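Local coordinates for protein possible adhesin (Caldicellulosiruptor kronotskyensis, PDB 4WA0) that probably helps its thermophilic host attach to cellulose as a tapirin, a cell-surface adhesin whose C-terminal beta-helix domain is the part present here, at residues E135-R143 and L156-C164; N299-M310 and I323-T334. All coordinates share one frame; numbering follows the deposited sequence. Where two conformers were deposited one is given.

Contact 1: E135-R143 and L156-C164; sequences EVSTLASIR and LKSNSAVYC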
loop_
_atom_site.group_PDB
_atom_site.type_symbol
_atom_site.label_atom_id
_atom_site.label_comp_id
_atom_site.label_asym_id
_atom_site.label_seq_id
_atom_site.Cartn_x
_atom_site.Cartn_y
_atom_site.Cartn_z
ATOM N N GLU A 135 4.806 3.697 17.248
ATOM C CA GLU A 135 5.605 2.772 18.110
ATOM C C GLU A 135 6.612 2.085 17.218
ATOM O O GLU A 135 6.237 1.652 16.118
ATOM C CB GLU A 135 4.771 1.669 18.736
ATOM C CG GLU A 135 3.700 2.250 19.588
ATOM C CD GLU A 135 2.868 1.285 20.408
ATOM O OE1 GLU A 135 2.965 0.041 20.270
ATOM O OE2 GLU A 135 2.100 1.855 21.194
ATOM N N VAL A 136 7.841 1.921 17.701
ATOM C CA VAL A 136 8.880 1.163 17.002
ATOM C C VAL A 136 9.246 -0.000 17.882
ATOM O O VAL A 136 9.610 0.193 19.053
ATOM C CB VAL A 136 10.111 2.018 16.687
ATOM C CG1 VAL A 136 11.189 1.125 16.085
ATOM C CG2 VAL A 136 9.722 3.178 15.773
ATOM N N SER A 137 9.073 -1.221 17.368
ATOM C CA SER A 137 9.279 -2.366 18.280
ATOM C C SER A 137 10.706 -2.869 18.335
ATOM O O SER A 137 11.099 -3.400 19.422
ATOM C CB SER A 137 8.200 -3.467 18.042
ATOM O OG SER A 137 8.394 -4.152 16.887
ATOM N N THR A 138 11.454 -2.784 17.239
ATOM C CA THR A 138 12.824 -3.341 17.192
ATOM C C THR A 138 13.942 -2.357 16.774
ATOM O O THR A 138 14.977 -2.230 17.438
ATOM C CB THR A 138 12.817 -4.640 16.341
ATOM O OG1 THR A 138 11.879 -5.540 16.913
ATOM C CG2 THR A 138 14.136 -5.311 16.271
ATOM N N LEU A 139 13.754 -1.690 15.625
ATOM C CA LEU A 139 14.807 -0.926 15.035
ATOM C C LEU A 139 14.301 0.254 14.225
ATOM O O LEU A 139 13.275 0.164 13.514
ATOM C CB LEU A 139 15.585 -1.849 14.150
ATOM C CG LEU A 139 16.725 -1.393 13.274
ATOM C CD1 LEU A 139 17.876 -1.027 14.177
ATOM C CD2 LEU A 139 17.270 -2.482 12.360
ATOM N N ALA A 140 15.011 1.371 14.301
ATOM C CA ALA A 140 14.705 2.511 13.410
ATOM C C ALA A 140 16.020 3.217 13.099
ATOM O O ALA A 140 16.934 3.334 13.950
ATOM C CB ALA A 140 13.683 3.482 14.002
ATOM N N SER A 141 16.122 3.597 11.866
ATOM C CA SER A 141 17.246 4.323 11.327
ATOM C C SER A 141 16.697 5.488 10.544
ATOM O O SER A 141 16.052 5.289 9.460
ATOM C CB SER A 141 18.053 3.359 10.439
ATOM O OG SER A 141 19.139 4.012 9.828
ATOM N N ILE A 142 16.967 6.695 11.070
ATOM C CA ILE A 142 16.428 7.948 10.550
ATOM C C ILE A 142 17.580 8.872 10.290
ATOM O O ILE A 142 18.195 9.368 11.234
ATOM C CB ILE A 142 15.411 8.563 11.535
ATOM C CG1 ILE A 142 14.276 7.543 11.792
ATOM C CG2 ILE A 142 14.968 9.942 11.071
ATOM C CD1 ILE A 142 13.329 7.908 12.903
ATOM N N ARG A 143 17.857 9.170 9.022
ATOM C CA ARG A 143 19.089 9.908 8.701
ATOM C C ARG A 143 18.976 11.371 8.966
ATOM O O ARG A 143 19.981 12.055 9.063
ATOM C CB ARG A 143 19.543 9.708 7.238
ATOM C CG ARG A 143 19.690 8.275 6.808
ATOM C CD ARG A 143 20.720 7.601 7.624
ATOM N NE ARG A 143 21.027 6.229 7.106
ATOM C CZ ARG A 143 22.181 5.830 6.597
ATOM N NH1 ARG A 143 23.179 6.697 6.432
ATOM N NH2 ARG A 143 22.335 4.545 6.226
ATOM N N LEU A 156 9.394 3.981 21.961
ATOM C CA LEU A 156 10.445 3.036 21.568
ATOM C C LEU A 156 10.259 1.824 22.481
ATOM O O LEU A 156 10.455 1.909 23.701
ATOM C CB LEU A 156 11.874 3.675 21.618
ATOM C CG LEU A 156 11.899 5.098 20.932
ATOM C CD1 LEU A 156 13.346 5.629 20.976
ATOM C CD2 LEU A 156 11.393 5.019 19.506
ATOM N N LYS A 157 9.840 0.691 21.922
ATOM C CA LYS A 157 9.461 -0.450 22.784
ATOM C C LYS A 157 10.706 -1.120 23.371
ATOM O O LYS A 157 11.845 -0.870 23.009
ATOM C CB LYS A 157 8.586 -1.466 22.038
ATOM C CG LYS A 157 7.339 -0.854 21.386
ATOM C CD LYS A 157 6.282 -0.499 22.377
ATOM C CE LYS A 157 5.552 -1.740 22.864
ATOM N NZ LYS A 157 4.647 -1.341 23.983
ATOM N N SER A 158 10.477 -2.053 24.280
ATOM C CA SER A 158 11.600 -2.629 25.025
ATOM C C SER A 158 12.681 -3.252 24.159
ATOM O O SER A 158 12.387 -3.970 23.176
ATOM C CB SER A 158 11.108 -3.590 26.105
ATOM O OG SER A 158 10.386 -4.614 25.508
ATOM N N ASN A 159 13.929 -2.926 24.508
ATOM C CA ASN A 159 15.138 -3.389 23.822
ATOM C C ASN A 159 15.290 -3.009 22.377
ATOM O O ASN A 159 16.167 -3.530 21.680
ATOM C CB ASN A 159 15.273 -4.885 24.046
ATOM C CG ASN A 159 15.310 -5.188 25.519
ATOM O OD1 ASN A 159 16.191 -4.669 26.210
ATOM N ND2 ASN A 159 14.283 -5.884 26.036
ATOM N N SER A 160 14.484 -2.025 21.936
ATOM C CA SER A 160 14.581 -1.527 20.561
ATOM C C SER A 160 15.908 -0.746 20.442
ATOM O O SER A 160 16.571 -0.481 21.459
ATOM C CB SER A 160 13.357 -0.664 20.179
ATOM O OG SER A 160 13.280 0.466 21.019
ATOM N N ALA A 161 16.327 -0.452 19.219
ATOM C CA ALA A 161 17.528 0.339 18.892
ATOM C C ALA A 161 17.108 1.355 17.852
ATOM O O ALA A 161 16.585 1.007 16.748
ATOM C CB ALA A 161 18.620 -0.551 18.345
ATOM N N VAL A 162 17.290 2.630 18.177
ATOM C CA VAL A 162 16.811 3.681 17.269
ATOM C C VAL A 162 17.944 4.649 17.035
ATOM O O VAL A 162 18.529 5.122 18.012
ATOM C CB VAL A 162 15.653 4.417 17.930
ATOM C CG1 VAL A 162 15.340 5.648 17.133
ATOM C CG2 VAL A 162 14.474 3.490 18.066
ATOM N N TYR A 163 18.222 4.992 15.795
ATOM C CA TYR A 163 19.383 5.820 15.436
ATOM C C TYR A 163 18.857 6.998 14.631
ATOM O O TYR A 163 18.207 6.740 13.643
ATOM C CB TYR A 163 20.309 5.031 14.605
ATOM C CG TYR A 163 20.874 3.737 15.210
ATOM C CD1 TYR A 163 20.122 2.606 15.226
ATOM C CD2 TYR A 163 22.183 3.685 15.768
ATOM C CE1 TYR A 163 20.606 1.440 15.764
ATOM C CE2 TYR A 163 22.689 2.520 16.289
ATOM C CZ TYR A 163 21.881 1.399 16.285
ATOM O OH TYR A 163 22.325 0.222 16.836
ATOM N N CYS A 164 19.059 8.238 15.081
ATOM C CA CYS A 164 18.540 9.470 14.387
ATOM C C CYS A 164 19.649 10.501 14.392
ATOM O O CYS A 164 20.459 10.566 15.292
ATOM C CB CYS A 164 17.246 10.178 14.960
ATOM S SG CYS A 164 16.032 9.071 15.660
HETATM O O HOH W 1 2.967 1.276 23.817
HETATM O O HOH W 2 13.153 -4.896 20.504
#
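Leu139 to Ile142 and Ala161 to Cys164 run parallel, 4.7 Å apart between their axes, and the backbone does most of the joining. Thr138 O takes the N-H of Ala161, Ala140 N gives to Ala161 O, Ala140 O takes Tyr163 N at 2.8 Å, and Ile142 N gives to Tyr163 O. Beyond the corner at Ser137 and Thr138, a separate, nearly straight bond runs from Lys157 N to Val136 O. The two ladders are out of step by two residues because the later coil carries a type II turn, Lys157 to Ser160; there Lys157 O is gripped twice, by Ser160 N and by Ser160 OG (2.8 Å).

These are successive coils of a right-handed parallel beta-helix, each bending from one face of the solenoid to the next. Apolar side chains stack coil upon coil on the buried face: Ala140 CB sits 4.1 Å from Val162 CG2, and Ile142 CD1 meets Cys164 SG at 4.0 Å. On the other face Leu139 CD1 approaches Tyr163 CE1 at 4.0 Å, coming to the ring's edge near its plane. With CG anti to the carbonyl carbon (chi1 -59°), that ring also brings its edge to Ala140 O, while Tyr184 of the next coil stacks on it.

Near the corner a lysine and a glutamate face each other: Lys157, bent at chi2 and chi3, folds its chain past Val136 O, and its CD lies 4.0 Å from Glu135 OE1. One water links Glu135 OE2 to Lys157 NZ, whose salt bridge goes to Glu178; another joins Ser137 O to Ser158 O.

Contact 2: N299-M310 and I323-T334; sequences NITFVGGGLTIM and INATGNPYAGLT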
loop_
_atom_site.group_PDB
_atom_site.type_symbol
_atom_site.label_atom_id
_atom_site.label_comp_id
_atom_site.label_asym_id
_atom_site.label_seq_id
_atom_site.Cartn_x
_atom_site.Cartn_y
_atom_site.Cartn_z
ATOM N N ASN A 299 -8.689 2.983 -16.844
ATOM C CA ASN A 299 -9.301 2.933 -15.498
ATOM C C ASN A 299 -10.269 1.793 -15.390
ATOM O O ASN A 299 -10.780 1.286 -16.405
ATOM C CB ASN A 299 -10.025 4.190 -15.175
ATOM C CG ASN A 299 -9.071 5.397 -15.082
ATOM O OD1 ASN A 299 -7.895 5.297 -14.796
ATOM N ND2 ASN A 299 -9.641 6.572 -15.390
ATOM N N ILE A 300 -10.465 1.319 -14.168
ATOM C CA ILE A 300 -11.458 0.289 -13.848
ATOM C C ILE A 300 -12.508 0.878 -12.979
ATOM O O ILE A 300 -12.190 1.418 -11.903
ATOM C CB ILE A 300 -10.763 -0.990 -13.253
ATOM C CG1 ILE A 300 -9.828 -1.544 -14.338
ATOM C CG2 ILE A 300 -11.776 -2.014 -12.730
ATOM C CD1 ILE A 300 -9.023 -2.725 -13.846
ATOM N N THR A 301 -13.785 0.784 -13.415
ATOM C CA THR A 301 -14.932 1.456 -12.764
ATOM C C THR A 301 -15.967 0.423 -12.408
ATOM O O THR A 301 -16.330 -0.438 -13.205
ATOM C CB THR A 301 -15.546 2.525 -13.675
ATOM O OG1 THR A 301 -14.482 3.398 -14.043
ATOM C CG2 THR A 301 -16.660 3.362 -12.974
ATOM N N PHE A 302 -16.496 0.603 -11.217
ATOM C CA PHE A 302 -17.546 -0.253 -10.649
ATOM C C PHE A 302 -18.733 0.661 -10.595
ATOM O O PHE A 302 -18.659 1.768 -10.014
ATOM C CB PHE A 302 -17.136 -0.806 -9.280
ATOM C CG PHE A 302 -15.974 -1.723 -9.334
ATOM C CD1 PHE A 302 -16.071 -3.041 -9.719
ATOM C CD2 PHE A 302 -14.689 -1.227 -9.069
ATOM C CE1 PHE A 302 -14.952 -3.877 -9.794
ATOM C CE2 PHE A 302 -13.605 -2.056 -9.182
ATOM C CZ PHE A 302 -13.707 -3.366 -9.548
ATOM N N VAL A 303 -19.804 0.274 -11.313
ATOM C CA VAL A 303 -20.912 1.213 -11.529
ATOM C C VAL A 303 -22.091 1.082 -10.571
ATOM O O VAL A 303 -22.890 2.010 -10.486
ATOM C CB VAL A 303 -21.448 1.240 -13.004
ATOM C CG1 VAL A 303 -20.324 1.589 -13.973
ATOM C CG2 VAL A 303 -22.057 -0.086 -13.392
ATOM N N GLY A 304 -22.183 -0.009 -9.845
ATOM C CA GLY A 304 -23.245 -0.111 -8.802
ATOM C C GLY A 304 -23.320 0.915 -7.657
ATOM O O GLY A 304 -22.317 1.465 -7.189
ATOM N N GLY A 305 -24.515 1.129 -7.126
ATOM C CA GLY A 305 -24.638 1.940 -5.854
ATOM C C GLY A 305 -24.028 1.264 -4.632
ATOM O O GLY A 305 -23.690 1.910 -3.633
ATOM N N GLY A 306 -23.904 -0.060 -4.716
ATOM C CA GLY A 306 -23.569 -0.890 -3.560
ATOM C C GLY A 306 -22.169 -1.490 -3.619
ATOM O O GLY A 306 -21.416 -1.308 -4.553
ATOM N N LEU A 307 -21.843 -2.229 -2.584
ATOM C CA LEU A 307 -20.506 -2.807 -2.442
ATOM C C LEU A 307 -20.312 -3.807 -3.500
ATOM O O LEU A 307 -21.195 -4.670 -3.726
ATOM C CB LEU A 307 -20.452 -3.538 -1.103
ATOM C CG LEU A 307 -19.199 -4.332 -0.772
ATOM C CD1 LEU A 307 -18.041 -3.348 -0.663
ATOM C CD2 LEU A 307 -19.364 -5.005 0.589
ATOM N N THR A 308 -19.147 -3.797 -4.111
ATOM C CA THR A 308 -18.759 -4.877 -5.029
ATOM C C THR A 308 -17.827 -5.771 -4.314
ATOM O O THR A 308 -16.862 -5.267 -3.718
ATOM C CB THR A 308 -18.058 -4.316 -6.272
ATOM O OG1 THR A 308 -18.904 -3.336 -6.878
ATOM C CG2 THR A 308 -17.702 -5.435 -7.218
ATOM N N ILE A 309 -18.093 -7.076 -4.353
ATOM C CA ILE A 309 -17.186 -8.058 -3.750
ATOM C C ILE A 309 -16.560 -8.884 -4.850
ATOM O O ILE A 309 -17.331 -9.470 -5.651
ATOM C CB ILE A 309 -17.956 -8.992 -2.843
ATOM C CG1 ILE A 309 -18.535 -8.102 -1.741
ATOM C CG2 ILE A 309 -17.073 -10.117 -2.277
ATOM C CD1 ILE A 309 -19.529 -8.780 -0.842
HETATM N N MSE A 310 -15.236 -8.984 -4.841
HETATM C CA MSE A 310 -14.564 -9.896 -5.783
HETATM C C MSE A 310 -13.431 -10.699 -5.215
HETATM O O MSE A 310 -12.834 -10.367 -4.181
HETATM C CB MSE A 310 -14.093 -9.165 -7.072
HETATM C CG MSE A 310 -13.003 -8.236 -6.836
HETATM SE SE MSE A 310 -12.513 -7.267 -8.527
HETATM C CE MSE A 310 -11.329 -8.590 -9.186
ATOM N N ILE A 323 -9.072 3.446 -9.744
ATOM C CA ILE A 323 -10.171 2.519 -9.431
ATOM C C ILE A 323 -11.318 3.417 -9.029
ATOM O O ILE A 323 -11.187 4.174 -8.053
ATOM C CB ILE A 323 -9.800 1.548 -8.269
ATOM C CG1 ILE A 323 -8.592 0.703 -8.669
ATOM C CG2 ILE A 323 -11.029 0.640 -7.959
ATOM C CD1 ILE A 323 -8.150 -0.119 -7.472
ATOM N N ASN A 324 -12.411 3.385 -9.815
ATOM C CA ASN A 324 -13.496 4.358 -9.590
ATOM C C ASN A 324 -14.796 3.643 -9.259
ATOM O O ASN A 324 -15.004 2.515 -9.705
ATOM C CB ASN A 324 -13.727 5.263 -10.810
ATOM C CG ASN A 324 -12.570 6.228 -11.070
ATOM O OD1 ASN A 324 -11.761 6.503 -10.186
ATOM N ND2 ASN A 324 -12.400 6.608 -12.337
ATOM N N ALA A 325 -15.642 4.311 -8.494
ATOM C CA ALA A 325 -16.986 3.787 -8.108
ATOM C C ALA A 325 -17.891 4.921 -8.335
ATOM O O ALA A 325 -17.845 5.919 -7.610
ATOM C CB ALA A 325 -17.050 3.358 -6.632
ATOM N N THR A 326 -18.742 4.794 -9.346
ATOM C CA THR A 326 -19.547 5.907 -9.796
ATOM C C THR A 326 -21.009 5.892 -9.360
ATOM O O THR A 326 -21.667 6.923 -9.477
ATOM C CB THR A 326 -19.480 6.026 -11.331
ATOM O OG1 THR A 326 -19.646 4.724 -11.920
ATOM C CG2 THR A 326 -18.127 6.661 -11.767
ATOM N N GLY A 327 -21.497 4.743 -8.878
ATOM C CA GLY A 327 -22.836 4.660 -8.277
ATOM C C GLY A 327 -23.004 5.581 -7.054
ATOM O O GLY A 327 -24.118 6.032 -6.783
ATOM N N ASN A 328 -21.886 5.910 -6.380
ATOM C CA ASN A 328 -21.859 6.494 -5.029
ATOM C C ASN A 328 -20.393 6.358 -4.690
ATOM O O ASN A 328 -19.913 5.233 -4.723
ATOM C CB ASN A 328 -22.710 5.582 -4.134
ATOM C CG ASN A 328 -22.315 5.598 -2.652
ATOM O OD1 ASN A 328 -21.629 6.501 -2.154
ATOM N ND2 ASN A 328 -22.782 4.566 -1.924
ATOM N N PRO A 329 -19.682 7.474 -4.432
ATOM C CA PRO A 329 -18.246 7.318 -4.279
ATOM C C PRO A 329 -17.885 6.402 -3.124
ATOM O O PRO A 329 -16.767 5.921 -3.092
ATOM C CB PRO A 329 -17.733 8.759 -3.999
ATOM C CG PRO A 329 -18.937 9.660 -3.966
ATOM C CD PRO A 329 -20.128 8.770 -3.876
ATOM N N TYR A 330 -18.810 6.168 -2.183
ATOM C CA TYR A 330 -18.556 5.330 -1.032
ATOM C C TYR A 330 -18.995 3.869 -1.191
ATOM O O TYR A 330 -18.941 3.118 -0.223
ATOM C CB TYR A 330 -19.191 5.967 0.248
ATOM C CG TYR A 330 -18.646 7.340 0.505
ATOM C CD1 TYR A 330 -17.372 7.492 1.090
ATOM C CD2 TYR A 330 -19.290 8.473 0.017
ATOM C CE1 TYR A 330 -16.797 8.770 1.246
ATOM C CE2 TYR A 330 -18.734 9.758 0.160
ATOM C CZ TYR A 330 -17.486 9.889 0.794
ATOM O OH TYR A 330 -16.840 11.112 0.854
ATOM N N ALA A 331 -19.425 3.458 -2.395
ATOM C CA ALA A 331 -19.989 2.117 -2.598
ATOM C C ALA A 331 -19.056 1.023 -2.014
ATOM O O ALA A 331 -19.465 0.060 -1.339
ATOM C CB ALA A 331 -20.264 1.904 -4.093
ATOM N N GLY A 332 -17.768 1.200 -2.305
ATOM C CA GLY A 332 -16.732 0.294 -1.811
ATOM C C GLY A 332 -16.431 -0.912 -2.706
ATOM O O GLY A 332 -17.243 -1.268 -3.580
ATOM N N LEU A 333 -15.258 -1.492 -2.503
ATOM C CA LEU A 333 -14.825 -2.674 -3.211
ATOM C C LEU A 333 -14.150 -3.525 -2.158
ATOM O O LEU A 333 -13.254 -3.017 -1.454
ATOM C CB LEU A 333 -13.780 -2.387 -4.289
ATOM C CG LEU A 333 -13.155 -3.637 -5.000
ATOM C CD1 LEU A 333 -14.218 -4.377 -5.801
ATOM C CD2 LEU A 333 -12.030 -3.216 -5.957
ATOM N N THR A 334 -14.498 -4.802 -2.098
ATOM C CA THR A 334 -13.777 -5.786 -1.335
ATOM C C THR A 334 -13.095 -6.702 -2.321
ATOM O O THR A 334 -13.769 -7.235 -3.225
ATOM C CB THR A 334 -14.754 -6.594 -0.467
ATOM O OG1 THR A 334 -15.234 -5.742 0.579
ATOM C CG2 THR A 334 -14.135 -7.762 0.117
HETATM O O HOH W 3 -22.753 4.283 -11.825
HETATM O O HOH W 4 -18.498 -0.811 -5.875
#
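Phe302 and Leu333 meet in the closely packed part of this contact. Leu333 CD1 lies over one face of the Phe302 ring, 4.1 Å from its centroid in a CH-pi contact, while Leu333 CD2 reaches Phe302 CE2 at 3.8 Å. The leucine gets there with CG anti to the backbone N (chi1 174°), and its CD1 also touches Thr308 CB. Ile323 CG2 comes to the ring's edge, in its plane, 3.9 Å from Phe302 CE2.

Two parallel ladders flank this cluster, as expected of neighbouring coils in a beta-helix. Asn324 bonds through its N to Ile300 O and through its O to Phe302 N; in the second ladder Thr334 N gives to Thr308 O, and Met310 N, of a selenomethionine, to Thr334 O at 2.8 Å.

The loops between the ladders are more exposed, with Gly305, Gly306 and Gly327 at the surface, yet the backbones still come close: Gly327 CA is 3.4 Å from Gly304 O, a CA-H...O contact. Ala331 CB rests against Gly305 O and Gly306 O. Looser is the long bond from Asn328 ND2 to Gly305 O at 3.3 Å; Asn328 OD1 accepts from Tyr330 N in an Asx turn. Two waters add bridges: one, beside the buried Gly332, receives from Thr308 OG1 and donates to Gly306 O and, at 2.7 Å, to Gly332 O; the other, at the outer edge, joins Val303 O to Thr326 OG1.

How the contacts relate
Contact 1 and contact 2 lie on opposite sides of the chain's centre, their own centres 40 Å apart and their nearest atoms about 27 Å apart. They do not touch, yet share one parallel sheet of the solenoid: strands 132-136 and 153-156 belong to it in contact 1, strands 308-311 and 333-337 in contact 2. Chain order is not spatial order here, since strand 333-337 lies next to strand 24-27, joining the late coils to the first ones. Of the two, contact 2 is nearer the magnesium ion site, the Ile300 side chain lying about 9 Å from that of Leu246; contact 1 is away from it.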